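Local coordinates for protein glutaredoxin (Grx-1) (Archaeoglobus fulgidus, PDB 3IC4) that probably transfers electrons as a small thiol-disulfide oxidoreductase of the glutaredoxin family, with a thioredoxin-type fold, at residues H60-S63 against P69-V72. Residues are numbered along the deposited sequence; the frame is centred on the assembly and turned at random.
Sequences HSIS and PVVV
Ile62, in the last turn of helix 49-63, brings two of its methyl groups against the valines of strand 70-73. Its CD1 lies 3.7 Å from CG2 of Val72, and its CG2 reaches the same Val72 methyl at 3.8 Å, so that CG2 of Val72 is shared by both. The same CG2 of Ile62 also meets CG1 of Val70 at 4.0 Å, and thus rests over two neighbouring valine methyls. The extended end of the isoleucine chain (chi2 159°) carries CD1 out to Val72. Ile62 runs at a slant to both valine side chains.

Ser63 adds a smaller van der Waals contact. Its CB packs on CG2 of Val70 at 4.0 Å, with OG skirting the same methyl at 4.2 Å. With chi1 69° the hydroxyl turns back along the helix, where it bonds weakly to Val59 O; its stronger hydrogen bond is to Ser65 OG.

Val70 and Val72 point to the helix, whereas Val71 between them faces the other side of the sheet, touching helices 23-35 and 83-91. Tyr17 and His77 extend the packing around Ile62 onto the neighbouring strands. In this thioredoxin-type fold, the contact thus joins the C-terminal end of helix 49-63 to one face of the central sheet, across the short loop that leads to the cis-proline Pro69. On the opposite face Pro69 touches Cys25 of the Cys22-Cys25 CxxC pair, probably the redox site as in other glutaredoxins. With no hydrogen bond between the segments, their direct contact rests on van der Waals packing, mostly of methyl groups, while the serine hydroxyl is satisfied locally.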
# COMPACT_ATOMS: atom_id res chain seq x y z
N HIS A 60 7.75 -6.12 -1.94
CA HIS A 60 9.21 -6.20 -1.96
C HIS A 60 9.75 -5.58 -3.21
O HIS A 60 10.76 -4.88 -3.18
CB HIS A 60 9.66 -7.62 -1.80
CG HIS A 60 11.12 -7.78 -1.94
ND1 HIS A 60 11.72 -8.09 -3.14
CD2 HIS A 60 12.12 -7.62 -1.05
CE1 HIS A 60 13.03 -8.13 -2.99
NE2 HIS A 60 13.31 -7.83 -1.72
N SER A 61 9.07 -5.80 -4.33
CA SER A 61 9.53 -5.23 -5.58
C SER A 61 9.41 -3.71 -5.60
O SER A 61 10.16 -3.07 -6.32
CB SER A 61 8.74 -5.85 -6.72
OG SER A 61 7.49 -5.25 -6.90
N ILE A 62 8.52 -3.14 -4.79
CA ILE A 62 8.37 -1.68 -4.66
C ILE A 62 9.39 -1.09 -3.62
O ILE A 62 10.14 -0.20 -3.94
CB ILE A 62 7.00 -1.31 -4.24
CG1 ILE A 62 5.98 -1.74 -5.32
CG2 ILE A 62 6.97 0.17 -3.97
CD1 ILE A 62 4.56 -1.88 -4.82
N SER A 63 9.45 -1.62 -2.40
CA SER A 63 10.25 -0.98 -1.32
C SER A 63 11.64 -1.62 -1.09
O SER A 63 12.44 -1.04 -0.39
CB SER A 63 9.51 -1.07 0.04
OG SER A 63 9.46 -2.43 0.51
N PRO A 69 3.72 -0.24 6.64
CA PRO A 69 2.98 0.09 5.39
C PRO A 69 3.85 0.52 4.23
O PRO A 69 4.93 1.03 4.42
CB PRO A 69 2.09 1.29 5.80
CG PRO A 69 2.93 1.98 6.89
CD PRO A 69 3.48 0.81 7.66
N VAL A 70 3.37 0.27 3.00
CA VAL A 70 3.97 0.88 1.81
C VAL A 70 2.86 1.61 1.06
O VAL A 70 1.76 1.07 0.85
CB VAL A 70 4.66 -0.13 0.88
CG1 VAL A 70 5.12 0.52 -0.49
CG2 VAL A 70 5.83 -0.74 1.63
N VAL A 71 3.11 2.86 0.74
CA VAL A 71 2.17 3.66 -0.05
C VAL A 71 2.89 4.03 -1.35
O VAL A 71 3.99 4.55 -1.34
CB VAL A 71 1.65 4.91 0.67
CG1 VAL A 71 0.66 5.69 -0.22
CG2 VAL A 71 0.95 4.51 1.98
N VAL A 72 2.20 3.75 -2.44
CA VAL A 72 2.74 3.90 -3.78
C VAL A 72 1.92 4.90 -4.56
O VAL A 72 0.66 4.82 -4.58
CB VAL A 72 2.75 2.58 -4.58
CG1 VAL A 72 3.48 2.82 -5.96
CG2 VAL A 72 3.41 1.48 -3.74